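Local coordinates for ketosynthase (Streptomyces sp. MSC090213JE08, PDB 6KXD), which probably extends acyl chains on acyl carrier proteins by decarboxylative condensation with malonyl units, as a ketosynthase of a highly reducing type II polyketide synthase, at residues R103-H117 with V189-K203. Numbering follows the deposited sequence.
Sequences RQAVITVGTTDGESH and VDIALCGGADAVCRK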
ATOM      1  N   ARG A 103     -14.904   6.868 -17.013  1.00 74.82           N
ATOM      2  CA  ARG A 103     -15.320   6.294 -15.757  1.00 72.10           C
ATOM      3  C   ARG A 103     -14.433   6.800 -14.615  1.00 57.80           C
ATOM      4  O   ARG A 103     -13.206   6.905 -14.732  1.00 62.14           O
ATOM      5  CB  ARG A 103     -15.337   4.766 -15.859  1.00 75.09           C
ATOM      6  CG  ARG A 103     -16.744   4.195 -15.948  1.00 75.28           C
ATOM      7  CD  ARG A 103     -16.879   3.062 -16.943  1.00 75.36           C
ATOM      8  NE  ARG A 103     -17.674   2.039 -16.297  1.00 82.55           N
ATOM      9  CZ  ARG A 103     -17.506   0.738 -16.473  1.00 85.47           C
ATOM     10  NH1 ARG A 103     -17.046   0.283 -17.625  1.00 92.13           N
ATOM     11  NH2 ARG A 103     -17.780  -0.096 -15.486  1.00 73.45           N
ATOM     12  N   GLN A 104     -15.095   7.155 -13.512  1.00 54.19           N
ATOM     13  CA  GLN A 104     -14.398   7.323 -12.260  1.00 50.84           C
ATOM     14  C   GLN A 104     -14.029   5.910 -11.805  1.00 46.43           C
ATOM     15  O   GLN A 104     -14.847   5.010 -11.818  1.00 45.16           O
ATOM     16  CB  GLN A 104     -15.232   8.043 -11.199  1.00 55.05           C
ATOM     17  CG  GLN A 104     -14.398   8.349  -9.962  1.00 61.88           C
ATOM     18  CD  GLN A 104     -15.159   8.964  -8.811  1.00 69.51           C
ATOM     19  OE1 GLN A 104     -16.188   9.612  -9.003  1.00 64.11           O
ATOM     20  NE2 GLN A 104     -14.647   8.762  -7.602  1.00 57.48           N
ATOM     21  N   ALA A 105     -12.779   5.714 -11.402  1.00 48.66           N
ATOM     22  CA  ALA A 105     -12.330   4.355 -11.165  1.00 43.92           C
ATOM     23  C   ALA A 105     -11.318   4.378 -10.043  1.00 41.21           C
ATOM     24  O   ALA A 105     -10.696   5.428  -9.743  1.00 44.10           O
ATOM     25  CB  ALA A 105     -11.714   3.796 -12.422  1.00 49.00           C
ATOM     26  N   VAL A 106     -11.159   3.205  -9.444  1.00 40.67           N
ATOM     27  CA  VAL A 106     -10.114   3.004  -8.532  1.00 40.12           C
ATOM     28  C   VAL A 106      -9.106   2.079  -9.230  1.00 39.66           C
ATOM     29  O   VAL A 106      -9.497   1.095  -9.825  1.00 40.69           O
ATOM     30  CB  VAL A 106     -10.637   2.449  -7.195  1.00 43.39           C
ATOM     31  CG1 VAL A 106      -9.527   1.835  -6.354  1.00 52.12           C
ATOM     32  CG2 VAL A 106     -11.358   3.521  -6.404  1.00 41.74           C
ATOM     33  N   ILE A 107      -7.815   2.413  -9.106  1.00 37.31           N
ATOM     34  CA  ILE A 107      -6.725   1.562  -9.540  1.00 36.54           C
ATOM     35  C   ILE A 107      -5.856   1.328  -8.318  1.00 36.13           C
ATOM     36  O   ILE A 107      -5.306   2.254  -7.799  1.00 37.56           O
ATOM     37  CB  ILE A 107      -5.916   2.215 -10.663  1.00 39.18           C
ATOM     38  CG1 ILE A 107      -6.770   2.477 -11.901  1.00 41.66           C
ATOM     39  CG2 ILE A 107      -4.678   1.381 -10.971  1.00 41.63           C
ATOM     40  CD1 ILE A 107      -6.015   3.213 -12.985  1.00 42.32           C
ATOM     41  N   THR A 108      -5.798   0.093  -7.872  1.00 38.26           N
ATOM     42  CA  THR A 108      -5.112  -0.210  -6.635  1.00 35.93           C
ATOM     43  C   THR A 108      -4.275  -1.456  -6.899  1.00 37.45           C
ATOM     44  O   THR A 108      -4.817  -2.501  -7.285  1.00 40.11           O
ATOM     45  CB  THR A 108      -6.112  -0.246  -5.479  1.00 46.41           C
ATOM     46  OG1 THR A 108      -5.425  -0.638  -4.291  1.00 55.23           O
ATOM     47  CG2 THR A 108      -7.261  -1.174  -5.755  1.00 50.95           C
ATOM     48  N   VAL A 109      -2.959  -1.225  -6.830  1.00 38.26           N
ATOM     49  CA  VAL A 109      -1.940  -2.169  -7.105  1.00 37.25           C
ATOM     50  C   VAL A 109      -1.193  -2.413  -5.802  1.00 36.05           C
ATOM     51  O   VAL A 109      -0.670  -1.504  -5.202  1.00 37.18           O
ATOM     52  CB  VAL A 109      -0.959  -1.696  -8.183  1.00 42.82           C
ATOM     53  CG1 VAL A 109       0.103  -2.750  -8.406  1.00 47.55           C
ATOM     54  CG2 VAL A 109      -1.675  -1.385  -9.488  1.00 48.42           C
ATOM     55  N   GLY A 110      -1.105  -3.677  -5.441  1.00 36.83           N
ATOM     56  CA  GLY A 110      -0.338  -4.093  -4.297  1.00 38.94           C
ATOM     57  C   GLY A 110       1.107  -4.300  -4.674  1.00 38.39           C
ATOM     58  O   GLY A 110       1.401  -4.676  -5.793  1.00 39.40           O
ATOM     59  N   THR A 111       2.021  -4.111  -3.726  1.00 38.92           N
ATOM     60  CA  THR A 111       3.405  -4.438  -3.949  1.00 39.03           C
ATOM     61  C   THR A 111       4.122  -4.711  -2.632  1.00 41.56           C
ATOM     62  O   THR A 111       3.751  -4.157  -1.595  1.00 41.56           O
ATOM     63  CB  THR A 111       4.155  -3.333  -4.701  1.00 39.27           C
ATOM     64  OG1 THR A 111       5.298  -3.982  -5.253  1.00 38.99           O
ATOM     65  CG2 THR A 111       4.624  -2.191  -3.844  1.00 38.60           C
ATOM     66  N   THR A 112       5.179  -5.534  -2.711  1.00 38.17           N
ATOM     67  CA  THR A 112       6.051  -5.721  -1.541  1.00 38.66           C
ATOM     68  C   THR A 112       7.260  -4.811  -1.665  1.00 37.00           C
ATOM     69  O   THR A 112       7.589  -4.086  -0.766  1.00 39.43           O
ATOM     70  CB  THR A 112       6.472  -7.194  -1.416  1.00 40.83           C
ATOM     71  OG1 THR A 112       5.293  -7.992  -1.229  1.00 39.99           O
ATOM     72  CG2 THR A 112       7.488  -7.414  -0.319  1.00 42.39           C
ATOM     73  N   ASP A 113       7.940  -4.930  -2.828  1.00 38.88           N
ATOM     74  CA  ASP A 113       9.274  -4.409  -3.065  1.00 39.54           C
ATOM     75  C   ASP A 113       9.272  -3.312  -4.121  1.00 37.74           C
ATOM     76  O   ASP A 113      10.167  -2.483  -4.128  1.00 40.59           O
ATOM     77  CB  ASP A 113      10.236  -5.517  -3.487  1.00 41.93           C
ATOM     78  CG  ASP A 113      10.468  -6.500  -2.357  1.00 44.93           C
ATOM     79  OD1 ASP A 113      10.770  -6.016  -1.238  1.00 47.35           O
ATOM     80  OD2 ASP A 113      10.269  -7.704  -2.594  1.00 51.12           O
ATOM     81  N   GLY A 114       8.196  -3.208  -4.895  1.00 42.64           N
ATOM     82  CA  GLY A 114       8.178  -2.147  -5.897  1.00 42.51           C
ATOM     83  C   GLY A 114       9.411  -2.248  -6.777  1.00 38.40           C
ATOM     84  O   GLY A 114       9.798  -3.372  -7.159  1.00 39.48           O
ATOM     85  N   GLU A 115      10.041  -1.099  -7.047  1.00 40.67           N
ATOM     86  CA  GLU A 115      11.230  -1.055  -7.928  1.00 39.97           C
ATOM     87  C   GLU A 115      12.495  -1.159  -7.083  1.00 38.01           C
ATOM     88  O   GLU A 115      13.425  -0.374  -7.224  1.00 39.00           O
ATOM     89  CB  GLU A 115      11.212   0.222  -8.754  1.00 42.91           C
ATOM     90  CG  GLU A 115       9.948   0.363  -9.566  1.00 41.25           C
ATOM     91  CD  GLU A 115       9.533  -0.710 -10.556  1.00 47.28           C
ATOM     92  OE1 GLU A 115       8.556  -0.417 -11.315  1.00 43.35           O
ATOM     93  OE2 GLU A 115      10.134  -1.843 -10.571  1.00 43.72           O
ATOM     94  N   SER A 116      12.512  -2.120  -6.150  1.00 40.25           N
ATOM     95  CA  SER A 116      13.675  -2.241  -5.313  1.00 46.46           C
ATOM     96  C   SER A 116      14.924  -2.622  -6.143  1.00 45.75           C
ATOM     97  O   SER A 116      16.025  -2.320  -5.747  1.00 45.67           O
ATOM     98  CB  SER A 116      13.408  -3.187  -4.168  1.00 52.32           C
ATOM     99  OG  SER A 116      12.678  -2.487  -3.137  1.00 50.80           O
ATOM    100  N   HIS A 117      14.727  -3.267  -7.285  1.00 42.85           N
ATOM    101  CA  HIS A 117      15.826  -3.527  -8.206  1.00 43.46           C
ATOM    102  C   HIS A 117      16.459  -2.219  -8.674  1.00 44.68           C
ATOM    103  O   HIS A 117      17.668  -2.112  -8.701  1.00 43.59           O
ATOM    104  CB  HIS A 117      15.378  -4.393  -9.385  1.00 47.67           C
ATOM    105  CG  HIS A 117      16.483  -4.600 -10.368  1.00 50.96           C
ATOM    106  ND1 HIS A 117      17.644  -5.296 -10.040  1.00 51.28           N
ATOM    107  CD2 HIS A 117      16.618  -4.196 -11.648  1.00 49.00           C
ATOM    108  CE1 HIS A 117      18.441  -5.324 -11.094  1.00 51.62           C
ATOM    109  NE2 HIS A 117      17.844  -4.617 -12.081  1.00 53.27           N
ATOM    110  N   VAL A 189     -17.781   4.399  -7.261  1.00 45.00           N
ATOM    111  CA  VAL A 189     -17.219   4.028  -8.515  1.00 47.32           C
ATOM    112  C   VAL A 189     -17.873   2.724  -8.920  1.00 41.08           C
ATOM    113  O   VAL A 189     -18.341   2.004  -8.064  1.00 46.82           O
ATOM    114  CB  VAL A 189     -15.683   3.860  -8.452  1.00 46.80           C
ATOM    115  CG1 VAL A 189     -15.000   5.172  -8.080  1.00 44.19           C
ATOM    116  CG2 VAL A 189     -15.282   2.732  -7.515  1.00 42.34           C
ATOM    117  N   ASP A 190     -17.874   2.455 -10.224  1.00 45.66           N
ATOM    118  CA  ASP A 190     -18.479   1.280 -10.779  1.00 53.00           C
ATOM    119  C   ASP A 190     -17.391   0.346 -11.297  1.00 48.62           C
ATOM    120  O   ASP A 190     -17.675  -0.755 -11.764  1.00 50.49           O
ATOM    121  CB  ASP A 190     -19.478   1.655 -11.877  1.00 60.89           C
ATOM    122  CG  ASP A 190     -20.835   2.032 -11.314  1.00 74.58           C
ATOM    123  OD1 ASP A 190     -20.867   2.802 -10.331  1.00 83.61           O
ATOM    124  OD2 ASP A 190     -21.856   1.540 -11.847  1.00 91.66           O
ATOM    125  N   ILE A 191     -16.140   0.788 -11.219  1.00 49.08           N
ATOM    126  CA  ILE A 191     -15.057   0.012 -11.768  1.00 48.06           C
ATOM    127  C   ILE A 191     -13.788   0.219 -10.941  1.00 45.13           C
ATOM    128  O   ILE A 191     -13.503   1.310 -10.454  1.00 46.75           O
ATOM    129  CB  ILE A 191     -14.804   0.358 -13.244  1.00 55.20           C
ATOM    130  CG1 ILE A 191     -13.822  -0.625 -13.880  1.00 57.84           C
ATOM    131  CG2 ILE A 191     -14.325   1.778 -13.389  1.00 55.33           C
ATOM    132  CD1 ILE A 191     -13.806  -0.548 -15.376  1.00 60.68           C
ATOM    133  N   ALA A 192     -13.049  -0.873 -10.802  1.00 46.02           N
ATOM    134  CA  ALA A 192     -11.789  -0.903 -10.062  1.00 43.59           C
ATOM    135  C   ALA A 192     -10.834  -1.882 -10.766  1.00 42.78           C
ATOM    136  O   ALA A 192     -11.225  -3.000 -11.111  1.00 43.47           O
ATOM    137  CB  ALA A 192     -12.086  -1.337  -8.662  1.00 44.21           C
ATOM    138  N   LEU A 193      -9.628  -1.418 -11.067  1.00 40.75           N
ATOM    139  CA  LEU A 193      -8.539  -2.241 -11.519  1.00 41.35           C
ATOM    140  C   LEU A 193      -7.652  -2.517 -10.311  1.00 40.94           C
ATOM    141  O   LEU A 193      -6.989  -1.619  -9.800  1.00 40.73           O
ATOM    142  CB  LEU A 193      -7.732  -1.529 -12.611  1.00 42.66           C
ATOM    143  CG  LEU A 193      -8.574  -0.916 -13.733  1.00 47.92           C
ATOM    144  CD1 LEU A 193      -7.684  -0.317 -14.820  1.00 48.20           C
ATOM    145  CD2 LEU A 193      -9.512  -1.959 -14.291  1.00 50.36           C
ATOM    146  N   CYS A 194      -7.656  -3.768  -9.879  1.00 39.71           N
ATOM    147  CA  CYS A 194      -7.053  -4.130  -8.649  1.00 39.63           C
ATOM    148  C   CYS A 194      -6.087  -5.288  -8.861  1.00 42.87           C
ATOM    149  O   CYS A 194      -6.372  -6.200  -9.578  1.00 43.24           O
ATOM    150  CB  CYS A 194      -8.107  -4.612  -7.685  1.00 40.09           C
ATOM    151  SG  CYS A 194      -9.396  -3.370  -7.473  1.00 45.02           S
ATOM    152  N   GLY A 195      -4.971  -5.259  -8.158  1.00 39.50           N
ATOM    153  CA  GLY A 195      -4.135  -6.429  -8.125  1.00 40.15           C
ATOM    154  C   GLY A 195      -2.857  -6.169  -7.384  1.00 39.75           C
ATOM    155  O   GLY A 195      -2.814  -5.557  -6.315  1.00 37.64           O
ATOM    156  N   GLY A 196      -1.780  -6.664  -7.970  1.00 36.49           N
ATOM    157  CA  GLY A 196      -0.480  -6.546  -7.393  1.00 37.74           C
ATOM    158  C   GLY A 196       0.568  -6.879  -8.414  1.00 39.94           C
ATOM    159  O   GLY A 196       0.256  -7.474  -9.445  1.00 42.48           O
ATOM    160  N   ALA A 197       1.764  -6.414  -8.123  1.00 36.17           N
ATOM    161  CA  ALA A 197       2.887  -6.446  -9.027  1.00 38.86           C
ATOM    162  C   ALA A 197       4.161  -6.408  -8.207  1.00 44.06           C
ATOM    163  O   ALA A 197       4.232  -5.676  -7.230  1.00 39.61           O
ATOM    164  CB  ALA A 197       2.861  -5.243  -9.928  1.00 39.32           C
ATOM    165  N   ASP A 198       5.169  -7.174  -8.632  1.00 37.31           N
ATOM    166  CA  ASP A 198       6.466  -7.056  -8.089  1.00 37.83           C
ATOM    167  C   ASP A 198       7.486  -7.598  -9.091  1.00 39.74           C
ATOM    168  O   ASP A 198       7.108  -8.256 -10.041  1.00 42.22           O
ATOM    169  CB  ASP A 198       6.604  -7.858  -6.803  1.00 41.03           C
ATOM    170  CG  ASP A 198       7.098  -6.964  -5.691  1.00 48.90           C
ATOM    171  OD1 ASP A 198       8.197  -6.336  -5.862  1.00 63.30           O
ATOM    172  OD2 ASP A 198       6.332  -6.853  -4.737  1.00 45.73           O
ATOM    173  N   ALA A 199       8.747  -7.281  -8.854  1.00 41.97           N
ATOM    174  CA  ALA A 199       9.806  -7.701  -9.720  1.00 39.68           C
ATOM    175  C   ALA A 199      10.897  -8.327  -8.870  1.00 46.11           C
ATOM    176  O   ALA A 199      11.261  -7.793  -7.835  1.00 48.83           O
ATOM    177  CB  ALA A 199      10.335  -6.534 -10.496  1.00 42.90           C
ATOM    178  N   VAL A 200      11.467  -9.416  -9.394  1.00 45.08           N
ATOM    179  CA  VAL A 200      12.588 -10.067  -8.736  1.00 51.41           C
ATOM    180  C   VAL A 200      13.711  -9.055  -8.521  1.00 48.17           C
ATOM    181  O   VAL A 200      14.053  -8.216  -9.369  1.00 51.75           O
ATOM    182  CB  VAL A 200      13.026 -11.325  -9.512  1.00 53.71           C
ATOM    183  CG1 VAL A 200      14.446 -11.751  -9.166  1.00 62.30           C
ATOM    184  CG2 VAL A 200      12.036 -12.451  -9.288  1.00 53.35           C
ATOM    185  N   CYS A 201      14.278  -9.088  -7.319  1.00 40.28           N
ATOM    186  CA  CYS A 201      15.336  -8.186  -7.007  1.00 41.69           C
ATOM    187  C   CYS A 201      16.285  -8.834  -5.997  1.00 40.27           C
ATOM    188  O   CYS A 201      15.932  -9.786  -5.310  1.00 45.21           O
ATOM    189  CB  CYS A 201      14.846  -6.857  -6.446  1.00 40.75           C
ATOM    190  SG  CYS A 201      13.806  -7.074  -4.971  1.00 46.14           S
ATOM    191  N   ARG A 202      17.463  -8.242  -5.920  1.00 43.98           N
ATOM    192  CA  ARG A 202      18.486  -8.689  -5.012  1.00 48.42           C
ATOM    193  C   ARG A 202      18.011  -8.501  -3.560  1.00 52.19           C
ATOM    194  O   ARG A 202      18.226  -9.380  -2.729  1.00 46.88           O
ATOM    195  CB  ARG A 202      19.760  -7.927  -5.327  1.00 50.53           C
ATOM    196  CG  ARG A 202      20.893  -8.158  -4.353  1.00 53.28           C
ATOM    197  CD  ARG A 202      21.994  -7.187  -4.723  1.00 58.34           C
ATOM    198  NE  ARG A 202      23.197  -7.464  -3.965  1.00 63.82           N
ATOM    199  CZ  ARG A 202      24.310  -7.970  -4.472  1.00 61.70           C
ATOM    200  NH1 ARG A 202      24.326  -8.483  -5.692  1.00 63.62           N
ATOM    201  NH2 ARG A 202      25.419  -7.894  -3.767  1.00 55.89           N
ATOM    202  N   LYS A 203      17.321  -7.391  -3.275  1.00 44.40           N
ATOM    203  CA  LYS A 203      16.848  -7.128  -1.910  1.00 47.11           C
ATOM    204  C   LYS A 203      16.072  -8.348  -1.386  1.00 39.78           C
ATOM    205  O   LYS A 203      16.361  -8.855  -0.285  1.00 44.88           O
ATOM    206  CB  LYS A 203      16.022  -5.838  -1.843  1.00 50.20           C
ATOM    207  CG  LYS A 203      15.337  -5.579  -0.494  1.00 50.89           C
ATOM    208  CD  LYS A 203      14.045  -4.779  -0.651  1.00 59.81           C
ATOM    209  CE  LYS A 203      13.229  -4.638   0.619  1.00 66.61           C
ATOM    210  NZ  LYS A 203      11.997  -3.851   0.362  1.00 74.89           N
TER
HETATM  211  O   HOH W   1      10.452  -8.610  -5.092  1.00 48.41           O
HETATM  212  O   HOH W   2      11.975  -4.879  -7.921  1.00 46.89           O
HETATM  213  O   HOH W   3      17.220  -5.034  -5.082  1.00 43.45           O
HETATM  214  O   HOH W   4      11.968  -1.176  -0.830  1.00 49.46           O
HETATM  215  O   HOH W   5      18.263  -5.951  -7.430  1.00 43.43           O
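Ile-191 CG2 presses on Ala-105 CB at a tight 3.4 Å, while its CD1, carried away by a CG1 anti to the backbone N (chi1 -170°), lies off-centre over one face of the Arg-103 guanidinium. That flat cation can offer a face to a methyl while its NH2 makes a salt bridge with Glu-241. Most surface is buried by Ile-191, which starts strand 191-198, Val-189 just ahead of it, and Asp-198, its last residue. Branching at CB lets Val-189 reach two neighbours: CG1 lies against CG and the amide end of Gln-104, CG2 4.2 Å from Val-106 CG2. Six backbone bonds follow, from Val-106 N to Ala-197 N, and side-chain-free Gly-110 and Gly-196 let their CA atoms approach to 4.0 Å.

Farther on, the Asp-198 carboxylate holds the turn of 111-114. Asp-198 OD2 accepts a bond from Thr-112 N (2.7 Å), met nearly head-on, and one from Asp-113 N (3.2 Å) through its syn lone pair; Gly-339 N adds a third. Thr-111 OG1 donates to Ala-197 O (2.8 Å) and accepts from Gly-114 N, an ST motif. Lys-203, its chain extended, reaches from the start of helix 202-210 to make a salt bridge from NZ to Asp-113 OD1 (3.0 Å). Strand 105-110, between 161-166 and 191-198, thus belongs to the mixed sheet of the N-terminal ketoacyl-synthase region, part of the thiolase-like fold.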